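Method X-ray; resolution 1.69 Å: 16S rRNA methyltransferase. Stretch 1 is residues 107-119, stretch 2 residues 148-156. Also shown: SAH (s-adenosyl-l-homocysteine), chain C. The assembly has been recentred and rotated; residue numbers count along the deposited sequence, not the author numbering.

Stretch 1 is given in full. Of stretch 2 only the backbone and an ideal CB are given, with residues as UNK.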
# COMPACT_ATOMS: atom_id res chain seq x y z
N PRO A 107 -3.10 -2.66 6.71
CA PRO A 107 -1.92 -2.37 7.52
C PRO A 107 -2.08 -2.83 8.96
O PRO A 107 -3.20 -2.92 9.48
CB PRO A 107 -1.84 -0.84 7.47
CG PRO A 107 -3.28 -0.41 7.31
CD PRO A 107 -3.85 -1.43 6.36
N TRP A 108 -0.96 -3.13 9.60
CA TRP A 108 -0.91 -3.28 11.04
C TRP A 108 0.38 -2.66 11.55
O TRP A 108 1.19 -2.18 10.76
CB TRP A 108 -1.07 -4.75 11.48
CG TRP A 108 -0.03 -5.74 10.99
CD1 TRP A 108 -0.06 -6.47 9.83
CD2 TRP A 108 1.18 -6.12 11.66
NE1 TRP A 108 1.06 -7.27 9.74
CE2 TRP A 108 1.83 -7.07 10.85
CE3 TRP A 108 1.76 -5.75 12.88
CZ2 TRP A 108 3.05 -7.65 11.22
CZ3 TRP A 108 2.98 -6.33 13.24
CH2 TRP A 108 3.60 -7.27 12.41
N GLY A 109 0.56 -2.65 12.87
CA GLY A 109 1.77 -2.07 13.44
C GLY A 109 1.81 -0.57 13.23
O GLY A 109 0.78 0.09 13.21
N SER A 110 3.01 -0.03 13.05
CA SER A 110 3.18 1.41 13.01
C SER A 110 2.55 2.02 11.75
O SER A 110 2.15 3.18 11.77
CB SER A 110 4.66 1.80 13.10
OG SER A 110 5.37 1.37 11.95
N LEU A 111 2.46 1.23 10.69
CA LEU A 111 1.81 1.71 9.46
C LEU A 111 0.32 1.94 9.71
O LEU A 111 -0.27 2.89 9.19
CB LEU A 111 2.03 0.73 8.31
CG LEU A 111 1.43 1.10 6.95
CD1 LEU A 111 1.88 2.49 6.53
CD2 LEU A 111 1.82 0.07 5.89
N LEU A 112 -0.29 1.07 10.50
CA LEU A 112 -1.71 1.24 10.81
C LEU A 112 -1.87 2.46 11.71
O LEU A 112 -2.73 3.31 11.49
CB LEU A 112 -2.27 -0.02 11.49
CG LEU A 112 -3.66 0.11 12.13
CD1 LEU A 112 -4.68 0.61 11.11
CD2 LEU A 112 -4.09 -1.22 12.73
N ARG A 113 -1.02 2.57 12.73
CA ARG A 113 -1.09 3.73 13.60
C ARG A 113 -0.98 4.99 12.74
O ARG A 113 -1.71 5.97 12.94
CB ARG A 113 0.01 3.67 14.65
CG ARG A 113 -0.11 4.75 15.72
CD ARG A 113 0.90 4.54 16.84
NE ARG A 113 2.26 4.90 16.45
CZ ARG A 113 3.21 4.02 16.15
NH1 ARG A 113 2.95 2.71 16.21
NH2 ARG A 113 4.42 4.43 15.80
N GLY A 114 -0.08 4.95 11.76
CA GLY A 114 0.15 6.07 10.88
C GLY A 114 -1.07 6.47 10.06
O GLY A 114 -1.39 7.67 9.94
N VAL A 115 -1.76 5.49 9.49
CA VAL A 115 -2.91 5.81 8.64
C VAL A 115 -4.18 6.17 9.41
O VAL A 115 -5.18 6.54 8.81
CB VAL A 115 -3.20 4.74 7.56
CG1 VAL A 115 -2.00 4.62 6.63
CG2 VAL A 115 -3.58 3.40 8.18
N LEU A 116 -4.12 6.08 10.74
CA LEU A 116 -5.20 6.62 11.57
C LEU A 116 -5.00 8.12 11.81
O LEU A 116 -5.93 8.83 12.20
CB LEU A 116 -5.32 5.87 12.90
CG LEU A 116 -5.75 4.41 12.73
CD1 LEU A 116 -5.82 3.68 14.06
CD2 LEU A 116 -7.07 4.31 11.98
N GLY A 117 -3.78 8.58 11.57
CA GLY A 117 -3.50 10.01 11.54
C GLY A 117 -3.61 10.78 12.83
O GLY A 117 -3.85 11.99 12.80
N SER A 118 -3.41 10.12 13.97
CA SER A 118 -3.39 10.84 15.25
C SER A 118 -2.22 11.80 15.24
O SER A 118 -2.29 12.91 15.78
CB SER A 118 -3.31 9.87 16.43
OG SER A 118 -2.23 8.97 16.29
N SER A 119 -1.14 11.37 14.60
CA SER A 119 -0.04 12.25 14.23
C SER A 119 0.03 12.24 12.70
O SER A 119 -0.23 11.21 12.08
CB SER A 119 1.28 11.72 14.81
OG SER A 119 2.39 12.40 14.25
N UNK A 148 -9.55 -4.59 19.88
CA UNK A 148 -8.54 -3.56 19.62
C UNK A 148 -7.12 -4.06 19.86
O UNK A 148 -6.80 -4.58 20.93
CB UNK A 148 -8.81 -2.34 20.50
N UNK A 149 -6.26 -3.89 18.85
CA UNK A 149 -4.84 -4.21 18.97
C UNK A 149 -4.12 -3.01 19.58
O UNK A 149 -4.65 -1.89 19.57
CB UNK A 149 -4.24 -4.58 17.61
N UNK A 150 -2.92 -3.22 20.13
CA UNK A 150 -2.24 -2.13 20.82
C UNK A 150 -2.10 -0.87 19.96
O UNK A 150 -2.26 0.24 20.47
CB UNK A 150 -0.86 -2.60 21.27
N UNK A 151 -1.81 -1.03 18.67
CA UNK A 151 -1.46 0.12 17.84
C UNK A 151 -2.64 1.03 17.47
O UNK A 151 -2.41 2.14 16.98
CB UNK A 151 -0.80 -0.38 16.56
N UNK A 152 -3.87 0.58 17.69
CA UNK A 152 -5.02 1.47 17.46
C UNK A 152 -5.43 2.22 18.72
O UNK A 152 -6.32 3.07 18.68
CB UNK A 152 -6.21 0.67 16.94
N UNK A 153 -4.78 1.91 19.83
CA UNK A 153 -5.03 2.61 21.08
C UNK A 153 -6.50 2.65 21.43
O UNK A 153 -7.17 1.62 21.43
CB UNK A 153 -4.48 4.04 21.01
N UNK A 154 -7.01 3.84 21.74
CA UNK A 154 -8.42 4.00 22.10
C UNK A 154 -9.29 4.42 20.92
O UNK A 154 -10.45 4.80 21.10
CB UNK A 154 -8.55 5.03 23.22
N UNK A 155 -8.75 4.36 19.71
CA UNK A 155 -9.53 4.68 18.52
C UNK A 155 -10.69 3.70 18.41
O UNK A 155 -10.48 2.49 18.45
CB UNK A 155 -8.66 4.64 17.26
N UNK A 156 -11.92 4.21 18.27
CA UNK A 156 -13.06 3.32 18.02
C UNK A 156 -12.95 2.74 16.62
O UNK A 156 -12.26 3.32 15.79
CB UNK A 156 -14.39 4.06 18.19
N SAH C . -0.67 -5.39 2.11
CA SAH C . -0.25 -6.78 2.24
CB SAH C . 0.35 -7.04 3.62
CG SAH C . -0.44 -6.45 4.78
SD SAH C . 0.10 -7.11 6.37
C SAH C . -1.44 -7.68 2.00
O SAH C . -1.31 -8.90 1.95
OXT SAH C . -2.56 -7.19 1.86
C5' SAH C . 0.81 -5.48 6.73
C4' SAH C . 2.23 -5.36 6.20
O4' SAH C . 2.72 -4.06 6.49
C3' SAH C . 3.21 -6.33 6.86
O3' SAH C . 3.92 -7.02 5.86
C2' SAH C . 4.20 -5.48 7.63
O2' SAH C . 5.52 -5.99 7.50
C1' SAH C . 4.06 -4.14 6.93
N9 SAH C . 4.35 -2.99 7.79
C8 SAH C . 3.85 -2.67 9.03
N7 SAH C . 4.40 -1.49 9.41
C5 SAH C . 5.22 -1.06 8.42
C6 SAH C . 6.02 0.07 8.27
N6 SAH C . 6.08 0.99 9.23
N1 SAH C . 6.75 0.22 7.11
C2 SAH C . 6.69 -0.72 6.11
N3 SAH C . 5.91 -1.85 6.26
C4 SAH C . 5.19 -1.99 7.40

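Position 148 has no atom of stretch 1 within 5.5 Å of its ideal CB, so the contact sets no preference. It is Ser-148, with chi1 in the m well.

At position 149 the CA-to-CB bond points toward stretch 1, but the ideal CB again has nothing within 5.5 Å. A side chain must extend to touch anything; a branched or longer apolar group would suit, since the nearby surface is leucine. The residue is Val-149 (chi1 m), whose CG2 just reaches Leu-112 CD2 at 4.5 Å.

Position 150 is out of reach. Its phi/psi of -54/-39 opens a 3-10 segment and is compatible with many residues, proline among them. It is Pro-150.

Position 151 is the point of closest backbone approach: its CA lies 5.6 Å from the CA of Arg-113. CA-to-CB points toward the helix, and the ideal CB sits 3.7 Å from Gly-109 O, 4.5 Å from Arg-113 CB and 5.1 Å from Leu-112 CD2. Stretch 1 offers a donor here, Gly-109 N, 4.5 Å from the ideal CB of 151, and no hydrogen bond within stretch 1 uses it. A side chain with an acceptor would suit, such as Asp, Asn, Glu or Gln, with the longer ones having more reach; the guanidinium of Arg-113 does not by itself settle the choice. The residue is Glu-151. Its chi1 of 61° and chi2 of -90° fold the chain so that OE2 accepts a hydrogen bond from Gly-109 N at 2.8 Å, with an N-H...acceptor angle of 162°. OE2 also lies at the edge of the Trp-108 ring, near its plane, and 3.7 Å from Trp-108 CB, while CG packs 4.0 Å from Leu-112 CD2.

At position 152 CA-to-CB points sideways, yet the ideal CB is 4.2 Å from Leu-116 CD1 and 5.1 Å from Leu-112 CD2. Two leucine methyls call for a compact apolar group: Val, Ile, Leu or perhaps Ala. Val-152 (chi1 m) places CG1 3.6 Å from Leu-112 CD2 and 3.9 Å from Leu-116 CD1, touching both leucines with one methyl.

Position 153 has phi/psi of 52/-130; the positive phi by itself favours glycine, as does its place in a type II' turn spanning 152 to 155. It is Gly-153.

Position 154, also in the turn, is out of reach and leaves the choice open. Glu-154 extends with chi2 and chi3 near 180°.

At position 155 CA-to-CB points toward stretch 1, and the ideal CB is 4.4 Å from Leu-116 CD1. A flat ring or a larger aliphatic group could cover this methyl. His-155 does so: Leu-116 CD1 lies over one ring face, 4.2 Å from the centroid and 22° off its normal, a CH-pi contact. Ser-118 CB meets the ring edge, 4.0 Å from CE1. ND1 donates to Val-152 O at 2.9 Å.

Position 156 is out of reach; phi of -70° permits proline, and Pro-156 occupies it.

Stretch 2 (148-156) SVPEVGEHP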
# COMPACT_ATOMS: atom_id res chain seq x y z
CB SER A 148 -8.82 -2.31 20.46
OG SER A 148 -10.02 -1.68 20.07
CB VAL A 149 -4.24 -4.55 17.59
CG1 VAL A 149 -4.91 -5.80 17.02
CG2 VAL A 149 -4.41 -3.38 16.63
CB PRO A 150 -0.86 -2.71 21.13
CG PRO A 150 -1.11 -4.18 21.26
CD PRO A 150 -2.16 -4.49 20.22
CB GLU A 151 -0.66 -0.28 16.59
CG GLU A 151 -1.37 -1.22 15.62
CD GLU A 151 -1.12 -2.70 15.93
OE1 GLU A 151 -0.96 -3.05 17.12
OE2 GLU A 151 -1.09 -3.51 14.98
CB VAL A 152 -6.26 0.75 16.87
CG1 VAL A 152 -5.91 0.06 15.56
CG2 VAL A 152 -6.88 -0.24 17.89
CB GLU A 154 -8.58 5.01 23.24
CG GLU A 154 -8.01 4.55 24.57
CD GLU A 154 -8.34 5.51 25.70
OE1 GLU A 154 -7.96 5.23 26.86
OE2 GLU A 154 -8.99 6.54 25.43
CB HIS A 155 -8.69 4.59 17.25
CG HIS A 155 -7.74 5.73 17.06
ND1 HIS A 155 -6.42 5.66 17.44
CD2 HIS A 155 -7.92 6.95 16.50
CE1 HIS A 155 -5.82 6.80 17.13
NE2 HIS A 155 -6.71 7.60 16.56
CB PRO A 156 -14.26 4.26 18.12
CG PRO A 156 -13.72 5.60 17.73
CD PRO A 156 -12.32 5.63 18.27
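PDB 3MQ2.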